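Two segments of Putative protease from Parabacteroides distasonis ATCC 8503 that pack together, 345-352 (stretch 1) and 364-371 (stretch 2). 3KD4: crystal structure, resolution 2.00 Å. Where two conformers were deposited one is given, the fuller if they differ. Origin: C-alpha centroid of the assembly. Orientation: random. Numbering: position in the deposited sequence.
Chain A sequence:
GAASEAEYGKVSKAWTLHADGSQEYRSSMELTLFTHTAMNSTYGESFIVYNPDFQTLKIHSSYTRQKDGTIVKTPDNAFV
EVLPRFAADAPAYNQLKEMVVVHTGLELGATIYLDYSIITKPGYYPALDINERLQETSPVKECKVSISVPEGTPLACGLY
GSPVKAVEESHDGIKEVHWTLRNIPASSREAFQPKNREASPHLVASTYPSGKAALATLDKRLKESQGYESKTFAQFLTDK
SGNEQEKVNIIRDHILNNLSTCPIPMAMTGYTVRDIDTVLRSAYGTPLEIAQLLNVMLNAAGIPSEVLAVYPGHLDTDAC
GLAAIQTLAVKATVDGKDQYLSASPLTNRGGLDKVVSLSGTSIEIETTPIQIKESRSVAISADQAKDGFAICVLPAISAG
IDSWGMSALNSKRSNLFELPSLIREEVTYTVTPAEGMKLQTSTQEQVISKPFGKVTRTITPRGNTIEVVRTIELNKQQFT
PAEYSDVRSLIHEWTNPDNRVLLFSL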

ATOM      1  N   PRO A 345       9.493   5.088  -5.890  1.00 23.22           N
ATOM      2  CA  PRO A 345       9.872   6.518  -5.812  1.00 22.25           C
ATOM      3  C   PRO A 345       8.764   7.395  -5.258  1.00 20.73           C
ATOM      4  O   PRO A 345       7.615   7.286  -5.715  1.00 19.06           O
ATOM      5  CB  PRO A 345      10.142   6.897  -7.268  1.00 22.89           C
ATOM      6  CG  PRO A 345      10.528   5.605  -7.927  1.00 23.19           C
ATOM      7  CD  PRO A 345       9.732   4.528  -7.234  1.00 23.61           C
ATOM      8  N   LEU A 346       9.103   8.270  -4.304  1.00 19.17           N
ATOM      9  CA  LEU A 346       8.093   9.186  -3.760  1.00 18.94           C
ATOM     10  C   LEU A 346       7.506  10.076  -4.833  1.00 17.79           C
ATOM     11  O   LEU A 346       6.343  10.449  -4.748  1.00 18.36           O
ATOM     12  CB  LEU A 346       8.654  10.068  -2.638  1.00 18.55           C
ATOM     13  CG  LEU A 346       8.961   9.421  -1.304  1.00 20.63           C
ATOM     14  CD1 LEU A 346       9.467  10.517  -0.343  1.00 20.70           C
ATOM     15  CD2 LEU A 346       7.746   8.732  -0.710  1.00 19.98           C
ATOM     16  N   THR A 347       8.290  10.375  -5.860  1.00 17.01           N
ATOM     17  CA  THR A 347       7.837  11.232  -6.956  1.00 17.13           C
ATOM     18  C   THR A 347       6.835  10.539  -7.915  1.00 17.65           C
ATOM     19  O   THR A 347       6.277  11.189  -8.808  1.00 18.24           O
ATOM     20  CB  THR A 347       9.046  11.780  -7.733  1.00 17.61           C
ATOM     21  OG1 THR A 347       9.843  10.678  -8.213  1.00 18.95           O
ATOM     22  CG2 THR A 347       9.901  12.700  -6.814  1.00 16.62           C
ATOM     23  N   ASN A 348       6.574   9.241  -7.727  1.00 17.61           N
ATOM     24  CA  ASN A 348       5.513   8.584  -8.502  1.00 18.14           C
ATOM     25  C   ASN A 348       4.147   9.102  -8.116  1.00 18.93           C
ATOM     26  O   ASN A 348       3.330   9.433  -8.964  1.00 18.91           O
ATOM     27  CB  ASN A 348       5.552   7.054  -8.374  1.00 17.89           C
ATOM     28  CG  ASN A 348       6.656   6.432  -9.170  1.00 17.67           C
ATOM     29  OD1 ASN A 348       7.523   7.115  -9.717  1.00 19.53           O
ATOM     30  ND2 ASN A 348       6.622   5.122  -9.266  1.00 15.61           N
ATOM     31  N   ARG A 349       3.879   9.175  -6.821  1.00 20.71           N
ATOM     32  CA  ARG A 349       2.588   9.677  -6.361  1.00 21.00           C
ATOM     33  C   ARG A 349       2.644  11.165  -6.035  1.00 22.04           C
ATOM     34  O   ARG A 349       1.622  11.843  -5.971  1.00 23.19           O
ATOM     35  CB  ARG A 349       2.106   8.856  -5.164  1.00 21.20           C
ATOM     36  CG  ARG A 349       1.842   7.356  -5.478  1.00 20.94           C
ATOM     37  CD  ARG A 349       1.505   6.573  -4.211  1.00 20.31           C
ATOM     38  NE  ARG A 349       0.420   7.221  -3.485  1.00 21.22           N
ATOM     39  CZ  ARG A 349      -0.864   7.176  -3.844  1.00 21.29           C
ATOM     40  NH1 ARG A 349      -1.254   6.475  -4.907  1.00 21.73           N
ATOM     41  NH2 ARG A 349      -1.781   7.831  -3.138  1.00 19.34           N
ATOM     42  N   GLY A 350       3.840  11.689  -5.794  1.00 22.80           N
ATOM     43  CA  GLY A 350       4.014  13.102  -5.545  1.00 22.71           C
ATOM     44  C   GLY A 350       3.076  13.645  -4.496  1.00 23.20           C
ATOM     45  O   GLY A 350       2.963  13.098  -3.387  1.00 24.49           O
ATOM     46  N   GLY A 351       2.381  14.719  -4.875  1.00 23.63           N
ATOM     47  CA  GLY A 351       1.436  15.397  -4.023  1.00 22.38           C
ATOM     48  C   GLY A 351       0.106  14.687  -3.755  1.00 22.00           C
ATOM     49  O   GLY A 351      -0.726  15.236  -3.051  1.00 22.16           O
ATOM     50  N   LEU A 352      -0.094  13.465  -4.249  1.00 21.11           N
ATOM     51  CA  LEU A 352      -1.236  12.659  -3.799  1.00 20.02           C
ATOM     52  C   LEU A 352      -1.136  12.353  -2.287  1.00 20.15           C
ATOM     53  O   LEU A 352      -2.125  12.152  -1.622  1.00 19.91           O
ATOM     54  CB  LEU A 352      -1.314  11.364  -4.595  1.00 20.43           C
ATOM     55  CG  LEU A 352      -1.769  11.490  -6.061  1.00 19.83           C
ATOM     56  CD1 LEU A 352      -1.964  10.108  -6.668  1.00 21.12           C
ATOM     57  CD2 LEU A 352      -3.060  12.307  -6.169  1.00 19.55           C
ATOM     58  N   GLU A 364       6.817  19.202   0.096  1.00 19.94           N
ATOM     59  CA  GLU A 364       6.010  19.244  -1.118  0.50 20.72           C
ATOM     60  C   GLU A 364       6.715  18.427  -2.211  1.00 20.26           C
ATOM     61  O   GLU A 364       7.491  18.982  -2.997  1.00 20.81           O
ATOM     62  CB  GLU A 364       5.834  20.715  -1.525  0.50 20.93           C
ATOM     63  CG  GLU A 364       5.020  20.967  -2.768  0.50 22.64           C
ATOM     64  CD  GLU A 364       4.973  22.456  -3.119  0.50 24.20           C
ATOM     65  OE1 GLU A 364       5.092  23.310  -2.204  0.50 24.27           O
ATOM     66  OE2 GLU A 364       4.834  22.755  -4.315  0.50 26.68           O
ATOM     67  N   ILE A 365       6.476  17.118  -2.240  1.00 19.95           N
ATOM     68  CA  ILE A 365       7.174  16.214  -3.159  1.00 19.67           C
ATOM     69  C   ILE A 365       6.626  16.489  -4.560  1.00 19.65           C
ATOM     70  O   ILE A 365       5.419  16.577  -4.744  1.00 18.57           O
ATOM     71  CB  ILE A 365       6.945  14.711  -2.848  1.00 20.10           C
ATOM     72  CG1 ILE A 365       7.353  14.365  -1.394  1.00 21.58           C
ATOM     73  CG2 ILE A 365       7.730  13.806  -3.854  1.00 17.72           C
ATOM     74  CD1 ILE A 365       8.830  14.436  -1.172  1.00 18.61           C
ATOM     75  N   GLU A 366       7.518  16.646  -5.525  1.00 19.54           N
ATOM     76  CA  GLU A 366       7.095  16.838  -6.923  1.00 21.24           C
ATOM     77  C   GLU A 366       6.629  15.508  -7.520  1.00 21.03           C
ATOM     78  O   GLU A 366       6.977  14.421  -7.014  1.00 21.23           O
ATOM     79  CB  GLU A 366       8.216  17.425  -7.771  1.00 21.80           C
ATOM     80  CG  GLU A 366       9.361  16.459  -8.016  1.00 24.43           C
ATOM     81  CD  GLU A 366      10.574  17.114  -8.728  1.00 30.64           C
ATOM     82  OE1 GLU A 366      10.518  18.315  -9.100  1.00 31.70           O
ATOM     83  OE2 GLU A 366      11.600  16.408  -8.866  1.00 33.01           O
ATOM     84  N   THR A 367       5.797  15.614  -8.548  1.00 21.07           N
ATOM     85  CA  THR A 367       5.263  14.467  -9.254  1.00 21.75           C
ATOM     86  C   THR A 367       6.073  14.361 -10.537  1.00 22.22           C
ATOM     87  O   THR A 367       6.069  15.290 -11.324  1.00 23.22           O
ATOM     88  CB  THR A 367       3.778  14.643  -9.557  1.00 22.08           C
ATOM     89  OG1 THR A 367       3.054  14.879  -8.319  1.00 23.50           O
ATOM     90  CG2 THR A 367       3.229  13.390 -10.239  1.00 22.11           C
ATOM     91  N   THR A 368       6.828  13.279 -10.703  1.00 21.82           N
ATOM     92  CA  THR A 368       7.782  13.124 -11.809  1.00 21.84           C
ATOM     93  C   THR A 368       7.385  11.892 -12.623  1.00 21.52           C
ATOM     94  O   THR A 368       7.219  10.822 -12.056  1.00 20.91           O
ATOM     95  CB  THR A 368       9.232  12.897 -11.292  1.00 21.55           C
ATOM     96  OG1 THR A 368       9.627  13.974 -10.448  1.00 23.73           O
ATOM     97  CG2 THR A 368      10.217  12.798 -12.438  1.00 22.79           C
ATOM     98  N   PRO A 369       7.215  12.035 -13.954  1.00 22.34           N
ATOM     99  CA  PRO A 369       6.980  10.857 -14.786  1.00 21.72           C
ATOM    100  C   PRO A 369       8.115   9.855 -14.777  1.00 21.02           C
ATOM    101  O   PRO A 369       9.277  10.233 -14.791  1.00 20.85           O
ATOM    102  CB  PRO A 369       6.839  11.434 -16.201  1.00 22.66           C
ATOM    103  CG  PRO A 369       6.547  12.872 -16.007  1.00 23.27           C
ATOM    104  CD  PRO A 369       7.168  13.288 -14.730  1.00 22.33           C
ATOM    105  N   ILE A 370       7.777   8.574 -14.772  1.00 21.10           N
ATOM    106  CA  ILE A 370       8.753   7.535 -15.049  1.00 21.59           C
ATOM    107  C   ILE A 370       9.033   7.623 -16.540  1.00 22.68           C
ATOM    108  O   ILE A 370       8.111   7.841 -17.359  1.00 21.65           O
ATOM    109  CB  ILE A 370       8.217   6.137 -14.707  1.00 22.16           C
ATOM    110  CG1 ILE A 370       8.074   5.988 -13.193  1.00 21.45           C
ATOM    111  CG2 ILE A 370       9.117   5.018 -15.276  1.00 20.51           C
ATOM    112  CD1 ILE A 370       9.406   6.068 -12.422  1.00 21.58           C
ATOM    113  N   GLN A 371      10.299   7.472 -16.893  1.00 23.40           N
ATOM    114  CA  GLN A 371      10.731   7.591 -18.279  1.00 24.85           C
ATOM    115  C   GLN A 371      11.192   6.244 -18.731  1.00 25.03           C
ATOM    116  O   GLN A 371      12.103   5.703 -18.118  1.00 24.72           O
ATOM    117  CB  GLN A 371      11.917   8.531 -18.385  1.00 25.65           C
ATOM    118  CG  GLN A 371      11.631   9.965 -18.047  1.00 29.03           C
ATOM    119  CD  GLN A 371      10.851  10.682 -19.116  1.00 34.19           C
ATOM    120  OE1 GLN A 371      10.700  10.207 -20.258  1.00 37.81           O
ATOM    121  NE2 GLN A 371      10.348  11.853 -18.759  1.00 38.35           N
TER
HETATM  122  O   HOH W   1       8.750   9.382 -10.306  1.00 18.12           O
HETATM  123  O   HOH W   2       4.478  10.257 -11.508  1.00 19.67           O
HETATM  124  O   HOH W   3       0.401  14.467  -7.727  1.00 29.00           O
HETATM  125  O   HOH W   4       3.391  17.007  -6.659  1.00 30.81           O

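A single direct hydrogen bond joins the two stretches, and four waters supply most of the remaining polar links. The direct bond runs from Thr 368 N to Thr 347 O, at 2.9 Å with an N-H...O angle of 170°, so it is both short and nearly linear. Thr 347 O and Thr 368 O are 3.4 Å apart, but both are acceptors, so this is no hydrogen bond.

Water 1 links both residues and Asn 348. It accepts from Thr 347 OG1 at 2.7 Å and donates to Asn 348 OD1 at 2.6 Å and to Thr 368 O at 2.7 Å, which accounts for both of its protons and ties two side chains of one stretch to a main-chain carbonyl of the other. Water 2 also bridges the stretches, its oxygen lying 2.9 Å from both Asn 348 O and Thr 368 O, although, once atoms elsewhere in the structure are counted, it has more acceptors in reach than protons.

At the other end of the contact, water 4 lies 2.8 Å from Ile 365 O, to which it donates, and 2.7 Å from Thr 367 OG1; its bond from Gly 351 N, at 3.1 Å, is weak. Water 3 sits 2.7 Å from Thr 367 OG1 and makes a weak bond to Arg 349 O at 3.4 Å. The Thr 367 hydroxyl thus meets two waters.

Gly 350 and Thr 367 form the closest CA pair, 4.1 Å from CA to CA. Gly 350 is the first residue to leave helical geometry, after a short, weakly bonded helix in which Gly 350 N still reaches Leu 346 O at 3.0 Å. Its phi/psi of 50/-128 favours glycine on its own, and packing adds a second constraint: an ideal CB would point toward stretch 2 and fall 1.9 Å from Thr 367 OG1, a clear clash. With no side chain in the way, Gly 350 CA comes within 3.4 Å of Thr 367 OG1 and 3.6 Å of Glu 366 O. Gly 351 differs, since a CB there would have room.

Two CA-H...O contacts accompany the hydrogen bond around Thr 347. Thr 347 CA lies 3.3 Å from Glu 366 O with an angle at hydrogen of 136°, and Thr 367 CA lies 3.5 Å from Thr 347 O with an angle of 140°. Thr 347 O therefore receives a CA-H as well as the N-H of the following residue.

The apolar part centres on Ile 365, which is buried and directs its CA-to-CB bond toward stretch 1. Its CG2 packs 4.0 Å from Leu 346 CB and 3.8 Å from Thr 347 CG2. Farther along, Asn 348 starts away from stretch 2, yet its end returns: OD1 comes 3.5 Å from Ile 370 CD1, a van der Waals approach beside the water 1 site.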